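Local structure of histidinol dehydrogenase (Elizabethkingia anophelis NUHP1, 6AN0) at residues A[243-248]-A[258-263]; A[319-324]-A[332-337]; A[280-285]-A[311-316]; A[239-244]-A[264-269]. The protein probably catalyses the last step of histidine biosynthesis, the zinc-requiring, two-stage oxidation of L-histidinol through L-histidinaldehyde to L-histidine at the expense of two NAD(+). All coordinates share one frame; numbering follows the deposited sequence. Where two conformers were deposited one is given.

Contact 1 (A[243-248]-A[258-263]); sequences VLVIAD and ADLLSQ
Val243 and Gln263 run alongside one another with their side chains pointing opposite ways, the valine branch lying against the aliphatic root of the glutamine. CG1 of Val243 does the touching, 3.5 Å from Gln263 CB and nearly as close to its CG. Gln263 leaves the helix with CG opposite the backbone N (chi1 -180°) and then bends at chi2 (60°). The bend brings Gln263 CG over the start of the strand, 3.7 Å from Val243 N. Beyond it the amide, bonded through OE1 to Ser241, ends about 5 Å from the bound zinc. One helical turn earlier, Leu260 meets the strand through a single methyl. Its CD2 lies 3.9 Å from Val245 CG2, and these two side chains cross at a slant. The same CD2 is 4.3 Å from Val243 CG1, a looser touch that bridges the two valines on one face of the strand. All four residues are buried and the contact across the segments is apolar. Asp259 forms a salt bridge with Arg430 of the second subunit. The axes of strand 243-247 and helix segment 258-263 run nearly antiparallel (172°), 9.1 Å apart at closest approach. This is the geometry of a helix returning across its sheet in a beta-alpha-beta crossover, here strand 242-247, helix 253-264 and strand 271-276, with Gln263, predicted to take part in zinc and substrate binding but not coordinating the metal here, close to the helix end.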
# COMPACT_ATOMS: atom_id res chain seq x y z
N VAL A 243 9.84 18.10 -10.12
CA VAL A 243 9.50 19.14 -9.15
C VAL A 243 8.54 20.12 -9.79
O VAL A 243 8.61 20.41 -10.99
CB VAL A 243 10.75 19.88 -8.59
CG1 VAL A 243 11.45 20.71 -9.68
CG2 VAL A 243 10.38 20.77 -7.40
N LEU A 244 7.64 20.66 -8.98
CA LEU A 244 6.82 21.80 -9.37
C LEU A 244 7.06 22.89 -8.33
O LEU A 244 7.00 22.61 -7.13
CB LEU A 244 5.34 21.42 -9.46
CG LEU A 244 4.35 22.47 -9.99
CD1 LEU A 244 3.18 21.77 -10.68
CD2 LEU A 244 3.83 23.39 -8.87
N VAL A 245 7.36 24.09 -8.80
CA VAL A 245 7.60 25.25 -7.95
C VAL A 245 6.50 26.27 -8.20
O VAL A 245 6.16 26.54 -9.36
CB VAL A 245 8.98 25.88 -8.22
CG1 VAL A 245 9.23 27.09 -7.29
CG2 VAL A 245 10.08 24.84 -8.10
N ILE A 246 5.98 26.86 -7.13
CA ILE A 246 5.06 27.99 -7.19
C ILE A 246 5.78 29.21 -6.62
O ILE A 246 6.25 29.18 -5.47
CB ILE A 246 3.76 27.72 -6.43
CG1 ILE A 246 3.04 26.49 -7.02
CG2 ILE A 246 2.85 28.95 -6.46
CD1 ILE A 246 1.69 26.17 -6.32
N ALA A 247 5.85 30.29 -7.39
CA ALA A 247 6.64 31.46 -7.02
C ALA A 247 5.83 32.74 -7.19
O ALA A 247 5.24 32.96 -8.26
CB ALA A 247 7.92 31.54 -7.87
N ASP A 248 5.81 33.59 -6.17
CA ASP A 248 5.22 34.92 -6.30
C ASP A 248 6.33 35.96 -6.24
O ASP A 248 7.52 35.63 -6.35
CB ASP A 248 4.11 35.13 -5.25
CG ASP A 248 4.63 35.20 -3.82
OD1 ASP A 248 5.86 35.21 -3.61
OD2 ASP A 248 3.79 35.24 -2.90
N ALA A 258 18.03 27.60 -9.07
CA ALA A 258 18.87 26.53 -8.53
C ALA A 258 18.05 25.30 -8.16
O ALA A 258 18.50 24.16 -8.37
CB ALA A 258 19.65 27.05 -7.31
N ASP A 259 16.85 25.50 -7.62
CA ASP A 259 15.98 24.37 -7.29
C ASP A 259 15.57 23.60 -8.54
O ASP A 259 15.63 22.36 -8.57
CB ASP A 259 14.75 24.86 -6.52
CG ASP A 259 15.12 25.41 -5.14
OD1 ASP A 259 16.16 25.00 -4.60
OD2 ASP A 259 14.37 26.25 -4.60
N LEU A 260 15.13 24.32 -9.58
CA LEU A 260 14.80 23.68 -10.85
C LEU A 260 15.98 22.88 -11.38
O LEU A 260 15.83 21.74 -11.83
CB LEU A 260 14.37 24.72 -11.87
CG LEU A 260 13.10 25.52 -11.58
CD1 LEU A 260 12.92 26.57 -12.66
CD2 LEU A 260 11.89 24.57 -11.50
N LEU A 261 17.17 23.49 -11.37
CA LEU A 261 18.33 22.80 -11.94
C LEU A 261 18.75 21.62 -11.08
O LEU A 261 19.29 20.64 -11.60
CB LEU A 261 19.48 23.78 -12.13
CG LEU A 261 19.24 24.76 -13.29
CD1 LEU A 261 20.27 25.86 -13.31
CD2 LEU A 261 19.25 24.00 -14.62
N SER A 262 18.50 21.68 -9.77
CA SER A 262 18.82 20.53 -8.92
C SER A 262 17.99 19.32 -9.31
O SER A 262 18.51 18.20 -9.37
CB SER A 262 18.64 20.88 -7.44
OG SER A 262 17.27 21.04 -7.08
N GLN A 263 16.71 19.52 -9.62
CA GLN A 263 15.89 18.41 -10.09
C GLN A 263 16.27 17.98 -11.50
O GLN A 263 16.32 16.78 -11.80
CB GLN A 263 14.41 18.79 -10.03
CG GLN A 263 13.47 17.68 -10.50
CD GLN A 263 13.61 16.44 -9.65
OE1 GLN A 263 14.11 15.41 -10.10
NE2 GLN A 263 13.20 16.54 -8.40

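Contact 2 (A[319-324]-A[332-337]); sequences KCIAFS and LILAIE
One face of the six-stranded parallel sheet is covered here by the helix that carries the chain from strand 310-313 to strand 331-335, and the contact joins Ile321 and Ser324 of that helix to Leu334 and Leu332 of the strand that follows it. The end of Ile321 comes nearer the strand than its root does: CD1 stands 4.2 Å from Leu334 CD2. The two side chains cross at about a right angle, and the contact is made through these methyls. A turn on, Ser324 has its hydroxyl opposite the backbone N (chi1 -177°), which points OG at the forked end of Leu332. Both methyls of the fork face this oxygen, Leu332 CD1 at 3.6 Å and CD2 at 4.1 Å from Ser324 OG. The spacing of the backbones narrows along the pair, from 9.4 Å between the CA atoms of Ile321 and Leu334 to 8.1 Å between those of Ser324 and Leu332. In the order of the sheet, strands 271-276 and 242-247 lie between the two strands that this helix links, an arrangement consistent with the long crossover at the middle of a Rossmann-like fold. Leu244 and Ile246 of strand 242-247 complete the apolar layer, the former touching Ser324 and Leu332, the latter Ile321. Farther round the helix, Phe323 meets Trp20 edge-to-face. The strand ends at Ala335, which is also the centre of an inverse gamma turn, with a weak bond from Ile336 N to Leu334 O at 3.1 Å.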
# COMPACT_ATOMS: atom_id res chain seq x y z
N LYS A 319 -4.91 29.75 -8.32
CA LYS A 319 -4.88 29.05 -9.61
C LYS A 319 -3.66 28.15 -9.72
O LYS A 319 -3.75 27.04 -10.25
CB LYS A 319 -4.90 30.06 -10.76
CG LYS A 319 -6.17 30.06 -11.57
CD LYS A 319 -6.09 31.07 -12.70
CE LYS A 319 -7.46 31.41 -13.24
NZ LYS A 319 -7.37 32.45 -14.29
N CYS A 320 -2.50 28.63 -9.25
CA CYS A 320 -1.30 27.81 -9.27
C CYS A 320 -1.49 26.52 -8.47
O CYS A 320 -1.08 25.45 -8.92
CB CYS A 320 -0.11 28.60 -8.72
SG CYS A 320 0.45 29.99 -9.73
N ILE A 321 -2.10 26.63 -7.28
CA ILE A 321 -2.37 25.45 -6.46
C ILE A 321 -3.30 24.49 -7.19
O ILE A 321 -3.11 23.26 -7.15
CB ILE A 321 -2.96 25.87 -5.10
CG1 ILE A 321 -1.98 26.75 -4.31
CG2 ILE A 321 -3.39 24.65 -4.29
CD1 ILE A 321 -0.89 25.98 -3.62
N ALA A 322 -4.33 25.02 -7.86
CA ALA A 322 -5.26 24.17 -8.59
C ALA A 322 -4.55 23.44 -9.72
O ALA A 322 -4.78 22.25 -9.94
CB ALA A 322 -6.44 24.99 -9.11
N PHE A 323 -3.67 24.14 -10.45
CA PHE A 323 -2.85 23.45 -11.45
C PHE A 323 -1.99 22.38 -10.79
O PHE A 323 -1.90 21.25 -11.29
CB PHE A 323 -1.97 24.46 -12.20
CG PHE A 323 -1.20 23.87 -13.35
CD1 PHE A 323 -1.60 24.09 -14.66
CD2 PHE A 323 -0.06 23.09 -13.12
CE1 PHE A 323 -0.89 23.55 -15.72
CE2 PHE A 323 0.65 22.55 -14.17
CZ PHE A 323 0.23 22.78 -15.48
N SER A 324 -1.34 22.71 -9.66
CA SER A 324 -0.47 21.75 -9.00
C SER A 324 -1.25 20.51 -8.57
O SER A 324 -0.75 19.38 -8.66
CB SER A 324 0.22 22.39 -7.80
OG SER A 324 1.12 21.49 -7.18
N LEU A 332 6.86 19.46 -4.33
CA LEU A 332 6.21 20.76 -4.49
C LEU A 332 6.98 21.78 -3.67
O LEU A 332 7.14 21.60 -2.47
CB LEU A 332 4.76 20.69 -4.02
CG LEU A 332 4.01 22.03 -3.94
CD1 LEU A 332 3.98 22.68 -5.33
CD2 LEU A 332 2.59 21.81 -3.41
N ILE A 333 7.45 22.85 -4.31
CA ILE A 333 8.10 23.95 -3.58
C ILE A 333 7.18 25.16 -3.61
O ILE A 333 6.85 25.68 -4.68
CB ILE A 333 9.48 24.28 -4.17
CG1 ILE A 333 10.39 23.04 -4.18
CG2 ILE A 333 10.13 25.43 -3.37
CD1 ILE A 333 11.81 23.28 -4.70
N LEU A 334 6.79 25.64 -2.43
CA LEU A 334 5.96 26.84 -2.31
C LEU A 334 6.87 28.01 -1.98
O LEU A 334 7.12 28.31 -0.81
CB LEU A 334 4.87 26.68 -1.26
CG LEU A 334 3.83 25.59 -1.51
CD1 LEU A 334 2.75 25.71 -0.43
CD2 LEU A 334 3.23 25.68 -2.94
N ALA A 335 7.37 28.69 -3.01
CA ALA A 335 8.24 29.85 -2.84
C ALA A 335 7.38 31.11 -2.78
O ALA A 335 7.44 32.01 -3.63
CB ALA A 335 9.28 29.91 -3.95
N ILE A 336 6.55 31.17 -1.74
CA ILE A 336 5.57 32.23 -1.61
C ILE A 336 5.52 32.68 -0.17
O ILE A 336 5.99 32.01 0.75
CB ILE A 336 4.15 31.82 -2.06
CG1 ILE A 336 3.60 30.74 -1.09
CG2 ILE A 336 4.14 31.40 -3.52
CD1 ILE A 336 2.32 30.09 -1.53
N GLU A 337 4.92 33.85 -0.01
CA GLU A 337 4.60 34.46 1.27
C GLU A 337 3.50 33.68 1.98
O GLU A 337 2.53 33.24 1.35
CB GLU A 337 4.13 35.88 1.00
CG GLU A 337 4.40 36.89 2.07
CD GLU A 337 4.25 38.29 1.52
OE1 GLU A 337 3.21 38.59 0.89
OE2 GLU A 337 5.20 39.09 1.69

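Contact 3 (A[280-285]-A[311-316]); sequences NILQQT and GIVLDS
Leu282 supplies the whole helix side of the apolar contact, and each of its methyls has its own target on the strand. CD2 rests 3.7 Å from Val313 CG2, the two side chains crossing at an oblique angle. CD1 of Leu282 reaches the backbone itself, 4.0 Å from the CA of Gly311, where no side chain intervenes. With CG opposite the backbone N (chi1 -178°), the leucine extends from the helix and its two branches straddle the interval between Gly311 and Val313. The same side chain also touches Leu274, Thr11 and Ile13, and so lies across three neighbouring strands. Helix 279-293 thus covers a face of the parallel sheet near its edge, within the helical connection from strand 271-276 to its parallel neighbour 310-313, in the alpha/beta manner of a Rossmann-like domain. Backbone bonds pair residues 311-313 with strands 10-13 and 271-276. The side-chain polar bonds are local. Thr285 OG1 donates to Ile281 O at 2.7 Å, tilted 31° from the carbonyl plane, while Thr285 N approaches the same oxygen from the opposite face at 3.0 Å. Two donors from one residue therefore grip this carbonyl. Gln284 NE2 makes a weak bond to Asn280 OD1, 2.8 Å long but well bent. Charge and capping belong to the segment after the strand: Ser316 is the N-cap of helix 317-327, its OG bonded to Lys319 N, and Asp315 forms a salt bridge with Lys319.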
# COMPACT_ATOMS: atom_id res chain seq x y z
N ASN A 280 7.38 38.78 -14.81
CA ASN A 280 8.71 39.26 -14.43
C ASN A 280 9.45 38.24 -13.58
O ASN A 280 10.67 38.06 -13.74
CB ASN A 280 8.58 40.59 -13.69
CG ASN A 280 9.93 41.20 -13.37
OD1 ASN A 280 10.32 41.30 -12.20
ND2 ASN A 280 10.66 41.60 -14.40
N ILE A 281 8.75 37.55 -12.68
CA ILE A 281 9.37 36.47 -11.92
C ILE A 281 9.82 35.36 -12.85
O ILE A 281 10.91 34.79 -12.68
CB ILE A 281 8.38 35.93 -10.86
CG1 ILE A 281 7.96 37.05 -9.90
CG2 ILE A 281 9.00 34.75 -10.10
CD1 ILE A 281 6.52 36.92 -9.44
N LEU A 282 8.98 35.00 -13.82
CA LEU A 282 9.35 33.97 -14.79
C LEU A 282 10.59 34.38 -15.57
O LEU A 282 11.54 33.60 -15.69
CB LEU A 282 8.18 33.70 -15.73
CG LEU A 282 8.42 32.61 -16.77
CD1 LEU A 282 8.67 31.25 -16.11
CD2 LEU A 282 7.26 32.55 -17.74
N GLN A 283 10.62 35.61 -16.09
CA GLN A 283 11.76 36.05 -16.89
C GLN A 283 13.04 36.08 -16.07
O GLN A 283 14.10 35.64 -16.54
CB GLN A 283 11.46 37.41 -17.52
N GLN A 284 12.98 36.60 -14.84
CA GLN A 284 14.19 36.64 -14.01
C GLN A 284 14.68 35.24 -13.67
O GLN A 284 15.89 34.98 -13.66
CB GLN A 284 13.93 37.44 -12.74
CG GLN A 284 13.94 38.94 -12.92
CD GLN A 284 13.85 39.68 -11.60
OE1 GLN A 284 14.59 39.37 -10.66
NE2 GLN A 284 12.94 40.64 -11.52
N THR A 285 13.75 34.33 -13.36
CA THR A 285 14.13 32.96 -13.02
C THR A 285 14.75 32.24 -14.22
O THR A 285 15.72 31.49 -14.06
CB THR A 285 12.91 32.19 -12.51
OG1 THR A 285 12.36 32.87 -11.38
CG2 THR A 285 13.30 30.79 -12.09
N GLY A 311 7.45 26.56 -18.05
CA GLY A 311 7.17 27.70 -17.18
C GLY A 311 5.83 28.32 -17.55
O GLY A 311 5.57 28.62 -18.72
N ILE A 312 4.98 28.50 -16.54
CA ILE A 312 3.59 28.90 -16.76
C ILE A 312 3.26 30.07 -15.85
O ILE A 312 3.48 30.00 -14.63
CB ILE A 312 2.63 27.72 -16.49
CG1 ILE A 312 3.07 26.49 -17.31
CG2 ILE A 312 1.19 28.12 -16.81
CD1 ILE A 312 2.35 25.21 -16.96
N VAL A 313 2.71 31.14 -16.43
CA VAL A 313 2.21 32.27 -15.66
C VAL A 313 0.71 32.10 -15.46
O VAL A 313 -0.04 31.92 -16.42
CB VAL A 313 2.52 33.61 -16.35
CG1 VAL A 313 1.92 34.75 -15.55
CG2 VAL A 313 4.02 33.79 -16.48
N LEU A 314 0.28 32.16 -14.20
CA LEU A 314 -1.12 32.08 -13.81
C LEU A 314 -1.40 33.22 -12.84
O LEU A 314 -0.55 33.56 -12.02
CB LEU A 314 -1.43 30.71 -13.17
CG LEU A 314 -1.26 29.50 -14.10
CD1 LEU A 314 -1.29 28.17 -13.32
CD2 LEU A 314 -2.31 29.51 -15.21
N ASP A 315 -2.60 33.79 -12.91
CA ASP A 315 -2.83 35.11 -12.33
C ASP A 315 -3.20 35.09 -10.85
O ASP A 315 -3.62 36.11 -10.32
CB ASP A 315 -3.89 35.88 -13.13
CG ASP A 315 -5.24 35.19 -13.17
OD1 ASP A 315 -5.45 34.20 -12.43
OD2 ASP A 315 -6.10 35.64 -13.95
N SER A 316 -3.04 33.95 -10.16
CA SER A 316 -3.23 33.93 -8.72
C SER A 316 -2.56 32.69 -8.14
O SER A 316 -2.35 31.69 -8.84
CB SER A 316 -4.71 33.96 -8.33
OG SER A 316 -5.34 32.72 -8.61

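Contact 4 (A[239-244]-A[264-269]); sequences GPSEVL and AEHGAD. With ZN (zinc ion), chain B.
Ser241 OG is held by Gln263 OE1 in a hydrogen bond and more weakly by Ser270 OG, and it also leans against His266, 3.7 Å from CB. The hydroxyl sits between its own backbone N and carbonyl carbon (chi1 52°) and approaches the imidazole obliquely. His266 NE2 binds zinc at 2.1 Å. Water 1, in the ring plane at its edge, binds the zinc at 2.0 Å, and water 2 does so at 2.2 Å. Asp364 of the same chain and His423 of the second subunit complete five ligands, so the site is shared between subunits. Ser241 and His266 are both predicted to contact substrate. A second touch lies farther from the metal, where Pro240 CB is 3.2 Å from Asp269 O, and Pro240 CG is 3.8 Å from Asp269 CB. His266 rides on a type I turn, Ala264 to Gly267, at the exit of helix 253-264. The loop then runs into strand 271-276, which pairs with strand 242-247 and whose Gln271 bonds to the backbone of Ser241, so the metal ligand stands beside the start of two adjacent parallel strands.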
# COMPACT_ATOMS: atom_id res chain seq x y z
N GLY A 239 8.95 5.90 -11.74
CA GLY A 239 9.03 6.82 -12.85
C GLY A 239 10.13 7.85 -12.61
O GLY A 239 10.78 7.85 -11.56
N PRO A 240 10.35 8.75 -13.57
CA PRO A 240 11.39 9.78 -13.40
C PRO A 240 10.97 10.83 -12.37
O PRO A 240 9.79 11.09 -12.15
CB PRO A 240 11.53 10.40 -14.79
CG PRO A 240 10.74 9.49 -15.73
CD PRO A 240 9.69 8.84 -14.89
N SER A 241 11.97 11.45 -11.76
CA SER A 241 11.70 12.43 -10.71
C SER A 241 11.29 13.77 -11.30
O SER A 241 11.48 14.04 -12.49
CB SER A 241 12.92 12.59 -9.81
OG SER A 241 14.07 12.86 -10.58
N GLU A 242 10.71 14.61 -10.45
CA GLU A 242 10.07 15.83 -10.94
C GLU A 242 9.92 16.82 -9.78
O GLU A 242 9.88 16.44 -8.61
CB GLU A 242 8.71 15.51 -11.56
CG GLU A 242 7.82 14.85 -10.53
CD GLU A 242 6.57 14.19 -11.07
OE1 GLU A 242 5.56 14.23 -10.34
OE2 GLU A 242 6.61 13.60 -12.19
N VAL A 243 9.84 18.10 -10.12
CA VAL A 243 9.50 19.14 -9.15
C VAL A 243 8.54 20.12 -9.79
O VAL A 243 8.61 20.41 -10.99
CB VAL A 243 10.75 19.88 -8.59
CG1 VAL A 243 11.45 20.71 -9.68
CG2 VAL A 243 10.38 20.77 -7.40
N LEU A 244 7.64 20.66 -8.98
CA LEU A 244 6.82 21.80 -9.37
C LEU A 244 7.06 22.89 -8.33
O LEU A 244 7.00 22.61 -7.13
CB LEU A 244 5.34 21.42 -9.46
CG LEU A 244 4.35 22.47 -9.99
CD1 LEU A 244 3.18 21.77 -10.68
CD2 LEU A 244 3.83 23.39 -8.87
N ALA A 264 16.57 18.94 -12.39
CA ALA A 264 16.84 18.61 -13.80
C ALA A 264 18.09 17.77 -13.96
O ALA A 264 18.15 16.92 -14.86
CB ALA A 264 16.97 19.88 -14.64
N GLU A 265 19.11 17.99 -13.12
CA GLU A 265 20.36 17.25 -13.28
C GLU A 265 20.24 15.78 -12.90
O GLU A 265 21.20 15.03 -13.11
CB GLU A 265 21.47 17.92 -12.46
CG GLU A 265 21.47 17.47 -11.01
CD GLU A 265 22.64 18.04 -10.21
OE1 GLU A 265 23.61 18.54 -10.82
OE2 GLU A 265 22.58 17.99 -8.96
N HIS A 266 19.10 15.35 -12.35
CA HIS A 266 18.95 13.94 -11.97
C HIS A 266 19.00 13.01 -13.18
O HIS A 266 19.59 11.93 -13.11
CB HIS A 266 17.65 13.72 -11.21
CG HIS A 266 17.81 13.71 -9.73
ND1 HIS A 266 18.60 12.79 -9.08
CD2 HIS A 266 17.29 14.51 -8.77
CE1 HIS A 266 18.55 13.02 -7.77
NE2 HIS A 266 17.76 14.06 -7.56
N GLY A 267 18.36 13.41 -14.28
CA GLY A 267 18.22 12.54 -15.42
C GLY A 267 17.54 13.23 -16.58
O GLY A 267 16.79 14.19 -16.39
N ALA A 268 17.82 12.74 -17.79
CA ALA A 268 17.25 13.33 -19.00
C ALA A 268 15.73 13.22 -19.03
O ALA A 268 15.09 14.01 -19.73
CB ALA A 268 17.85 12.67 -20.24
N ASP A 269 15.14 12.26 -18.30
CA ASP A 269 13.70 12.06 -18.27
C ASP A 269 13.01 12.81 -17.14
O ASP A 269 11.78 12.74 -17.03
CB ASP A 269 13.38 10.56 -18.18
CG ASP A 269 13.74 9.80 -19.45
OD1 ASP A 269 13.72 10.42 -20.53
OD2 ASP A 269 14.02 8.59 -19.36
ZN ZN B . 17.44 15.03 -5.75
O HOH W 1 16.23 16.37 -6.70
O HOH W 2 15.47 14.05 -5.42

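Strand 242-247 connects most of this region: contacts 1 and 4 share Val243 and Leu244, and contact 2 uses the neighbouring strand, joined by a probable hydrogen bond from Ile246 N to Ile333 O of 2.8 Å. Contacts 1 and 2 lie on opposite faces of the sheet, their centres about 11 Å apart. Contact 3, nearer one edge, reaches contact 2 through Ile312 CD1, 3.5 Å from Phe323 CZ, and contact 1 where Thr285 meets Leu260. It does not touch contact 4, their nearest atoms being about 7 Å apart. Contact 4 holds the zinc; contact 1 meets it at Gln263 OE1, 2.6 Å from Ser241 OG, a probable hydrogen bond. The side chain of Leu332 in contact 2 is about 14 Å from the zinc.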